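MoaD/ThiS family protein (Mycobacterium tuberculosis, PDB 6JBZ) probably acts as a small sulfur-carrier protein of the MoaD/ThiS type in molybdenum cofactor biosynthesis. Local coordinates at residues R22-A27 and V52-V57; G10-V15 and S29-L34; Y63-I68 and A79-D84; A38-L43 and D73-S78. All blocks are in the same frame, centred on the assembly; numbering follows the deposited sequence.

Contact 1 of 4, residues R22-A27 and V52-V57; sequences RAAAGA and VRLATV
Ala24 meets helix 52-58 at a point where both backbones come close, its CA lying 5.0 Å from the CA of Leu54. The tight part of the contact is a single methyl group. Ala24 CB lies 3.7 Å from Arg53 CG and 3.8 Å from Leu54 CA, so it touches the body of the helix itself as well as the side chains on it. With CG anti to the backbone N (chi1 162°), Arg53 lays the start of its chain beside this methyl. Farther out, Val57 CG2 sits 3.5 Å above the plane of the Arg53 guanidinium, over its centre, and NH2 of the same group bonds to backbone of another protein chain. The looser part is purely apolar and thin: Ala25 CB reaches Leu54 CD1 at 4.2 Å, and Val57 CG2 approaches Ala24 CB no nearer than 4.3 Å. Only 175 Å² is buried in all. In the fold, helix 19-25 links strands 11-17 and 29-34. Ala25 also packs on Tyr17 of strand 11-17, while Val57 rests on Ala20 and Ala21 one turn earlier, which extends the helix-to-helix seam.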
# COMPACT_ATOMS: atom_id res chain seq x y z
N ARG B 22 15.24 -31.09 -2.81
CA ARG B 22 15.06 -31.87 -4.02
C ARG B 22 16.25 -31.70 -4.97
O ARG B 22 16.74 -32.68 -5.54
CB ARG B 22 13.77 -31.49 -4.73
CG ARG B 22 13.59 -32.21 -6.05
CD ARG B 22 12.25 -31.91 -6.67
NE ARG B 22 12.14 -32.61 -7.94
CZ ARG B 22 11.00 -33.03 -8.47
NH1 ARG B 22 9.86 -32.82 -7.83
NH2 ARG B 22 11.01 -33.66 -9.64
N ALA B 23 16.70 -30.47 -5.14
CA ALA B 23 17.88 -30.19 -5.94
C ALA B 23 19.10 -30.97 -5.41
O ALA B 23 19.80 -31.61 -6.19
CB ALA B 23 18.17 -28.68 -5.98
N ALA B 24 19.33 -30.93 -4.10
CA ALA B 24 20.54 -31.51 -3.53
C ALA B 24 20.45 -33.03 -3.47
O ALA B 24 21.47 -33.71 -3.53
CB ALA B 24 20.83 -30.93 -2.15
N ALA B 25 19.23 -33.56 -3.37
CA ALA B 25 19.04 -35.01 -3.33
C ALA B 25 19.10 -35.64 -4.71
O ALA B 25 19.30 -36.84 -4.84
CB ALA B 25 17.70 -35.37 -2.68
N GLY B 26 18.89 -34.84 -5.75
CA GLY B 26 18.87 -35.35 -7.10
C GLY B 26 17.57 -36.03 -7.49
O GLY B 26 17.51 -36.69 -8.52
N ALA B 27 16.52 -35.88 -6.68
CA ALA B 27 15.25 -36.55 -6.98
C ALA B 27 14.11 -36.00 -6.14
O ALA B 27 14.34 -35.48 -5.04
CB ALA B 27 15.37 -38.06 -6.78
N VAL B 52 27.04 -34.44 1.54
CA VAL B 52 27.40 -33.24 2.28
C VAL B 52 26.56 -32.01 2.00
O VAL B 52 26.22 -31.31 2.90
CB VAL B 52 28.85 -32.90 2.02
CG1 VAL B 52 29.29 -31.66 2.75
CG2 VAL B 52 29.73 -34.03 2.43
N ARG B 53 26.26 -31.72 0.74
CA ARG B 53 25.40 -30.62 0.38
C ARG B 53 23.98 -30.77 0.85
O ARG B 53 23.39 -29.85 1.30
CB ARG B 53 25.44 -30.37 -1.12
CG ARG B 53 24.29 -29.57 -1.72
CD ARG B 53 24.33 -28.11 -1.31
NE ARG B 53 23.24 -27.32 -1.85
CZ ARG B 53 22.75 -26.23 -1.27
NH1 ARG B 53 23.25 -25.80 -0.12
NH2 ARG B 53 21.75 -25.57 -1.83
N LEU B 54 23.45 -31.96 0.73
CA LEU B 54 22.10 -32.22 1.14
C LEU B 54 21.92 -32.06 2.62
O LEU B 54 20.90 -31.63 3.07
CB LEU B 54 21.64 -33.58 0.68
CG LEU B 54 20.33 -34.07 1.24
CD1 LEU B 54 19.14 -33.34 0.69
CD2 LEU B 54 20.16 -35.53 1.06
N ALA B 55 22.92 -32.45 3.38
CA ALA B 55 22.93 -32.30 4.80
C ALA B 55 22.83 -30.86 5.21
O ALA B 55 22.11 -30.53 6.10
CB ALA B 55 24.21 -32.88 5.32
N THR B 56 23.55 -29.99 4.54
CA THR B 56 23.51 -28.58 4.82
C THR B 56 22.15 -27.99 4.58
O THR B 56 21.66 -27.24 5.37
CB THR B 56 24.50 -27.86 3.92
OG1 THR B 56 25.79 -28.40 4.13
CG2 THR B 56 24.54 -26.46 4.26
N VAL B 57 21.54 -28.35 3.48
CA VAL B 57 20.14 -28.03 3.29
C VAL B 57 19.25 -28.66 4.37
O VAL B 57 18.52 -27.95 5.06
CB VAL B 57 19.63 -28.50 1.94
CG1 VAL B 57 18.16 -28.20 1.81
CG2 VAL B 57 20.42 -27.86 0.83

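Contact 2 of 4, residues G10-V15 and S29-L34; sequences GIQVTV and SEKVTL
Val13 and Val32 form the middle pair of an antiparallel strand contact that runs from Ile11-Leu34 to Val15-Glu30. Backbone bonding comes first: six N-H...O bonds join the three hydrogen-bonded pairs, among them Val13 N to Val32 O at 2.8 Å and Val32 N to Val13 O at 2.7 Å. CA-H...O contacts fill in between, such as Gln12 CA to Val32 O at 3.3 Å. Apolar contact occupies the face carrying Val13, Val15, Val32 and Leu34. Here Val13 CG2 meets Leu34 CD1 at 3.6 Å, the two side chains crossing at about a right angle, and Val15 CG2 meets Val32 CG2 at 3.8 Å. The other face is polar and lies at the surface. On Gln12, chi2 of 176° carries the amide carbon CD straight out; NE2 lies 3.4 Å from Lys31 CD, in van der Waals contact. A salt bridge to Arg50 and a hydrogen bond to Tyr17 OH hold the Glu30 carboxylate at one end. Within the five-stranded beta-grasp sheet, strand 29-34 is outermost in this chain and strand 11-17 lies between it and strand 82-86, while Leu43 of helix 40-50 lies on Val13, Val32 and Leu34 and Leu47 on the Glu30 chain.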
# COMPACT_ATOMS: atom_id res chain seq x y z
N GLY B 10 12.63 -54.62 8.79
CA GLY B 10 12.67 -53.37 8.10
C GLY B 10 11.38 -52.83 7.59
O GLY B 10 10.47 -53.55 7.29
N ILE B 11 11.35 -51.52 7.45
CA ILE B 11 10.23 -50.85 6.90
C ILE B 11 10.70 -49.92 5.83
O ILE B 11 11.83 -49.51 5.80
CB ILE B 11 9.47 -50.07 7.95
CG1 ILE B 11 10.38 -49.10 8.65
CG2 ILE B 11 8.88 -51.00 8.95
CD1 ILE B 11 9.65 -47.92 9.21
N GLN B 12 9.81 -49.61 4.93
CA GLN B 12 10.10 -48.76 3.82
C GLN B 12 9.28 -47.52 4.00
O GLN B 12 8.15 -47.58 4.37
CB GLN B 12 9.69 -49.47 2.57
CG GLN B 12 10.50 -49.11 1.36
CD GLN B 12 10.11 -49.93 0.18
OE1 GLN B 12 9.74 -51.07 0.33
NE2 GLN B 12 10.18 -49.36 -0.99
N VAL B 13 9.88 -46.37 3.78
CA VAL B 13 9.17 -45.12 3.82
C VAL B 13 9.47 -44.31 2.59
O VAL B 13 10.45 -44.52 1.95
CB VAL B 13 9.52 -44.28 5.06
CG1 VAL B 13 9.12 -44.97 6.33
CG2 VAL B 13 10.96 -43.88 5.06
N THR B 14 8.59 -43.40 2.26
CA THR B 14 8.82 -42.51 1.17
C THR B 14 9.21 -41.15 1.68
O THR B 14 8.49 -40.56 2.41
CB THR B 14 7.57 -42.33 0.33
OG1 THR B 14 7.15 -43.59 -0.17
CG2 THR B 14 7.86 -41.46 -0.82
N VAL B 15 10.37 -40.68 1.28
CA VAL B 15 10.77 -39.29 1.44
C VAL B 15 10.37 -38.51 0.19
O VAL B 15 10.77 -38.87 -0.91
CB VAL B 15 12.30 -39.13 1.66
CG1 VAL B 15 12.69 -37.65 1.72
CG2 VAL B 15 12.75 -39.85 2.91
N SER B 29 11.56 -37.79 -4.95
CA SER B 29 11.26 -38.72 -3.88
C SER B 29 12.19 -39.92 -3.88
O SER B 29 12.86 -40.20 -4.88
CB SER B 29 9.81 -39.20 -3.96
OG SER B 29 9.67 -40.21 -4.93
N GLU B 30 12.22 -40.61 -2.74
CA GLU B 30 13.09 -41.76 -2.51
C GLU B 30 12.37 -42.72 -1.58
O GLU B 30 11.80 -42.28 -0.58
CB GLU B 30 14.41 -41.28 -1.90
CG GLU B 30 15.55 -42.30 -1.81
CD GLU B 30 16.85 -41.66 -1.31
OE1 GLU B 30 16.83 -40.49 -0.86
OE2 GLU B 30 17.91 -42.31 -1.37
N LYS B 31 12.34 -44.01 -1.91
CA LYS B 31 11.90 -45.01 -0.95
C LYS B 31 13.09 -45.43 -0.10
O LYS B 31 14.11 -45.85 -0.62
CB LYS B 31 11.28 -46.21 -1.64
CG LYS B 31 9.81 -46.05 -1.95
CD LYS B 31 9.41 -46.87 -3.16
CE LYS B 31 7.91 -46.80 -3.43
NZ LYS B 31 7.55 -47.59 -4.64
N VAL B 32 12.98 -45.28 1.21
CA VAL B 32 14.10 -45.57 2.11
C VAL B 32 13.75 -46.74 3.03
O VAL B 32 12.68 -46.76 3.63
CB VAL B 32 14.47 -44.33 2.96
CG1 VAL B 32 15.75 -44.57 3.76
CG2 VAL B 32 14.59 -43.10 2.07
N THR B 33 14.65 -47.72 3.15
CA THR B 33 14.44 -48.84 4.06
C THR B 33 15.13 -48.63 5.42
O THR B 33 16.32 -48.34 5.49
CB THR B 33 14.93 -50.16 3.46
OG1 THR B 33 14.11 -50.50 2.34
CG2 THR B 33 14.85 -51.28 4.49
N LEU B 34 14.38 -48.77 6.49
CA LEU B 34 14.95 -48.66 7.83
C LEU B 34 14.51 -49.82 8.72
O LEU B 34 13.61 -50.59 8.38
CB LEU B 34 14.54 -47.34 8.46
CG LEU B 34 14.64 -46.05 7.65
CD1 LEU B 34 13.26 -45.60 7.28
CD2 LEU B 34 15.35 -44.97 8.45

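Contact 3 of 4, residues Y63-I68 and A79-D84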
# COMPACT_ATOMS: atom_id res chain seq x y z
N TYR B 63 9.88 -30.73 8.65
CA TYR B 63 9.46 -32.01 8.08
C TYR B 63 8.00 -32.25 8.34
O TYR B 63 7.48 -31.89 9.39
CB TYR B 63 10.29 -33.14 8.66
CG TYR B 63 11.78 -32.93 8.49
CD1 TYR B 63 12.43 -33.36 7.34
CD2 TYR B 63 12.52 -32.29 9.45
CE1 TYR B 63 13.78 -33.16 7.17
CE2 TYR B 63 13.87 -32.08 9.29
CZ TYR B 63 14.49 -32.51 8.15
OH TYR B 63 15.84 -32.31 8.00
N LEU B 64 7.32 -32.86 7.39
CA LEU B 64 5.97 -33.33 7.64
C LEU B 64 5.95 -34.86 7.67
O LEU B 64 6.82 -35.52 7.08
CB LEU B 64 5.00 -32.83 6.58
CG LEU B 64 4.87 -31.34 6.31
CD1 LEU B 64 3.83 -31.13 5.22
CD2 LEU B 64 4.51 -30.59 7.58
N ARG B 65 4.96 -35.42 8.34
CA ARG B 65 4.77 -36.85 8.31
C ARG B 65 3.31 -37.15 8.05
O ARG B 65 2.47 -36.88 8.90
CB ARG B 65 5.22 -37.48 9.61
CG ARG B 65 4.81 -38.91 9.76
CD ARG B 65 5.23 -39.38 11.12
NE ARG B 65 4.96 -40.79 11.31
CZ ARG B 65 4.34 -41.27 12.38
NH1 ARG B 65 3.94 -40.43 13.33
NH2 ARG B 65 4.13 -42.58 12.50
N ASP B 66 3.01 -37.69 6.88
CA ASP B 66 1.63 -37.84 6.45
C ASP B 66 0.84 -36.54 6.65
O ASP B 66 -0.34 -36.54 7.04
CB ASP B 66 0.97 -39.00 7.19
CG ASP B 66 1.51 -40.34 6.75
OD1 ASP B 66 2.44 -40.34 5.92
OD2 ASP B 66 1.01 -41.38 7.24
N GLY B 67 1.51 -35.43 6.40
CA GLY B 67 0.85 -34.14 6.38
C GLY B 67 1.13 -33.29 7.59
O GLY B 67 1.03 -32.07 7.51
N ILE B 68 1.49 -33.91 8.71
CA ILE B 68 1.57 -33.18 9.96
C ILE B 68 2.99 -32.79 10.31
O ILE B 68 3.91 -33.59 10.16
CB ILE B 68 0.99 -34.01 11.11
CG1 ILE B 68 -0.43 -34.45 10.77
CG2 ILE B 68 1.02 -33.22 12.42
CD1 ILE B 68 -0.97 -35.43 11.76
N ALA B 79 5.71 -48.34 8.53
CA ALA B 79 5.73 -48.69 7.13
C ALA B 79 4.68 -47.89 6.37
O ALA B 79 3.56 -47.69 6.85
CB ALA B 79 5.50 -50.17 6.95
N GLY B 80 5.06 -47.40 5.19
CA GLY B 80 4.15 -46.67 4.33
C GLY B 80 4.13 -45.18 4.60
O GLY B 80 3.56 -44.41 3.82
N ASP B 81 4.73 -44.76 5.71
CA ASP B 81 4.82 -43.33 6.03
C ASP B 81 5.40 -42.50 4.88
O ASP B 81 6.21 -43.00 4.09
CB ASP B 81 5.67 -43.10 7.27
CG ASP B 81 4.88 -43.22 8.55
OD1 ASP B 81 3.69 -43.60 8.49
OD2 ASP B 81 5.45 -42.94 9.62
N THR B 82 4.97 -41.25 4.80
CA THR B 82 5.57 -40.31 3.86
C THR B 82 6.13 -39.14 4.62
O THR B 82 5.45 -38.51 5.43
CB THR B 82 4.57 -39.81 2.83
OG1 THR B 82 4.02 -40.93 2.13
CG2 THR B 82 5.27 -38.88 1.83
N ILE B 83 7.40 -38.85 4.36
CA ILE B 83 8.08 -37.76 5.03
C ILE B 83 8.38 -36.64 4.04
O ILE B 83 9.21 -36.80 3.14
CB ILE B 83 9.37 -38.25 5.69
CG1 ILE B 83 9.08 -39.45 6.57
CG2 ILE B 83 9.99 -37.15 6.52
CD1 ILE B 83 8.16 -39.11 7.73
N ASP B 84 7.69 -35.51 4.19
CA ASP B 84 7.95 -34.33 3.38
C ASP B 84 9.12 -33.53 3.93
O ASP B 84 9.19 -33.27 5.13
CB ASP B 84 6.70 -33.46 3.31
CG ASP B 84 5.67 -33.99 2.34
OD1 ASP B 84 5.88 -35.09 1.78
OD2 ASP B 84 4.66 -33.30 2.14
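Arg65 reaches Asp81 by a nearly straight chain: CG is anti to the backbone N (chi1 169°), and the chain stays extended as far as NE. This sets NE beside Asp81, the residue just before strand 82-86, in the antiparallel pairing of strands 62-65 and 82-86 within the beta-grasp sheet. Two nitrogens then grip one oxygen side-on, NE at 2.8 Å and NH2 at 3.2 Å from Asp81 OD2. That oxygen lies in the guanidinium plane, but the carboxylate is turned 66° against it. NE approaches from above the carboxylate plane, whereas NH2 uses the syn lone pair. Ser78 N is a further donor to OD2. The alkyl part of Arg65 is used too, its CB touching Ile83 CD1 at 3.9 Å. Leu64 and Asp84 are joined by two backbone bonds, and their CB atoms meet on the other face at 3.7 Å; the Asp84 carboxylate turns outside the pair, to Arg16 and to a polar side chain of another protein chain. Arg65 to Ile68 form a type I' turn. Asp66, inside this turn, bonds to both the N-H and the C=O of Thr82: its N donates to Thr82 O at 3.0 Å. Its carboxylate also lies near that of Asp81, a proximity the arginine probably offsets. Asp66 OD1 accepts from Thr82 N at 2.9 Å, met nearly along its C-O axis.

Contact 4 of 4, residues A38-L43 and D73-S78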
# COMPACT_ATOMS: atom_id res chain seq x y z
N ALA B 38 12.44 -47.26 13.49
CA ALA B 38 13.39 -46.22 13.16
C ALA B 38 12.75 -44.84 13.39
O ALA B 38 11.57 -44.64 13.13
CB ALA B 38 13.86 -46.37 11.72
N THR B 39 13.53 -43.90 13.92
CA THR B 39 12.98 -42.58 14.17
C THR B 39 13.17 -41.65 12.97
O THR B 39 13.96 -41.92 12.06
CB THR B 39 13.63 -41.93 15.41
OG1 THR B 39 15.04 -41.79 15.21
CG2 THR B 39 13.37 -42.77 16.64
N VAL B 40 12.41 -40.56 12.97
CA VAL B 40 12.59 -39.50 11.99
C VAL B 40 14.04 -39.01 12.06
O VAL B 40 14.65 -38.68 11.04
CB VAL B 40 11.59 -38.35 12.21
CG1 VAL B 40 12.06 -37.09 11.52
CG2 VAL B 40 10.23 -38.74 11.70
N ALA B 41 14.60 -39.00 13.26
CA ALA B 41 15.99 -38.62 13.44
C ALA B 41 16.97 -39.58 12.74
O ALA B 41 17.94 -39.15 12.11
CB ALA B 41 16.32 -38.52 14.91
N GLU B 42 16.72 -40.88 12.86
CA GLU B 42 17.59 -41.86 12.24
C GLU B 42 17.51 -41.77 10.72
O GLU B 42 18.51 -42.00 10.04
CB GLU B 42 17.24 -43.27 12.68
CG GLU B 42 17.55 -43.60 14.12
CD GLU B 42 17.02 -44.97 14.49
OE1 GLU B 42 17.27 -45.93 13.73
OE2 GLU B 42 16.35 -45.09 15.53
N LEU B 43 16.32 -41.45 10.21
CA LEU B 43 16.09 -41.27 8.77
C LEU B 43 16.87 -40.07 8.22
O LEU B 43 17.63 -40.19 7.24
CB LEU B 43 14.59 -41.09 8.49
CG LEU B 43 14.15 -40.76 7.06
CD1 LEU B 43 14.46 -41.92 6.09
CD2 LEU B 43 12.68 -40.37 7.00
N ASP B 73 11.62 -35.18 16.62
CA ASP B 73 12.24 -36.11 15.67
C ASP B 73 12.58 -37.46 16.31
O ASP B 73 13.24 -38.29 15.70
CB ASP B 73 13.50 -35.48 15.03
CG ASP B 73 14.61 -35.19 16.04
OD1 ASP B 73 14.47 -35.56 17.22
OD2 ASP B 73 15.63 -34.60 15.63
N ALA B 74 12.13 -37.66 17.54
CA ALA B 74 12.37 -38.93 18.22
C ALA B 74 11.18 -39.85 18.00
O ALA B 74 11.19 -40.99 18.44
CB ALA B 74 12.61 -38.71 19.71
N VAL B 75 10.16 -39.33 17.32
CA VAL B 75 8.97 -40.12 17.04
C VAL B 75 9.34 -41.23 16.05
O VAL B 75 10.17 -41.02 15.16
CB VAL B 75 7.81 -39.25 16.48
CG1 VAL B 75 8.20 -38.57 15.18
CG2 VAL B 75 6.54 -40.09 16.31
N ALA B 76 8.74 -42.40 16.22
CA ALA B 76 9.02 -43.57 15.40
C ALA B 76 8.20 -43.56 14.12
O ALA B 76 7.09 -43.06 14.09
CB ALA B 76 8.74 -44.84 16.17
N LEU B 77 8.76 -44.15 13.07
CA LEU B 77 8.08 -44.24 11.79
C LEU B 77 7.33 -45.56 11.65
O LEU B 77 7.65 -46.54 12.32
CB LEU B 77 9.08 -44.09 10.64
CG LEU B 77 9.92 -42.82 10.58
CD1 LEU B 77 11.01 -42.99 9.56
CD2 LEU B 77 9.05 -41.65 10.22
N SER B 78 6.35 -45.59 10.75
CA SER B 78 5.66 -46.82 10.40
C SER B 78 5.81 -47.08 8.92
O SER B 78 6.01 -46.15 8.15
CB SER B 78 4.17 -46.74 10.75
OG SER B 78 3.98 -45.95 11.91
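Three backbone bonds tie the start of helix 40-50 to the loop 73-78: Leu77 N to Ala38 O at 2.9 Å, Val40 N to Val75 O at 3.2 Å, and Ala41 N to Asp73 O at 2.9 Å. The motif is a helix N-terminus with a capping box, in which Thr39 is the N-cap: its OG1 accepts from Glu42 N, and Glu42 OE2 accepts a weak bond from Thr39 N while also pairing with Arg35. OG1 stands between the backbone N and the carbonyl carbon (chi1 60°), the position from which it reaches into the first turn. The loop thus supplies carbonyls to two more N-H groups of that turn, those of Val40 and Ala41, which the helix itself does not use. Below these polar groups the side chains are apolar. Val40 points toward the loop and splits its contact: CG2 meets both Leu77 and Val75, the latter through CG1 at 4.0 Å, while CG1 rests by the CB of Asp73. Leu77 fills the inner end, crossing both Val40 and Leu43 at about a right angle. It also packs on Ile11, Leu34 and Ile83, so the loop closes one end of the core between helix and sheet. Leu77 offers its two methyls separately, CD1 to Leu43 CD2 at 4.0 Å and CD2 to Val40 CG2 at 3.5 Å.

Contacts 2 and 3 belong to one sheet and meet where strands 11-17 and 82-86 pair, with Thr14 O probably bonded to Ile83 N. Contact 2 is largely a surface pairing with one partly buried face. Contact 3 is more enclosed and adds a salt bridge to the strand bonding. Contact 4 lies against both: Leu43 touches Val32, Leu34 and Ile83, and its loop sits beside Arg65. It mixes backbone bonds with a buried leucine and valine cluster. Contact 1 stands apart, about 17 Å or more from the others between centres, and opposite contacts 3 and 4 across the chain's centre; between its two segments it is apolar packing, including the alkyl part of Arg53.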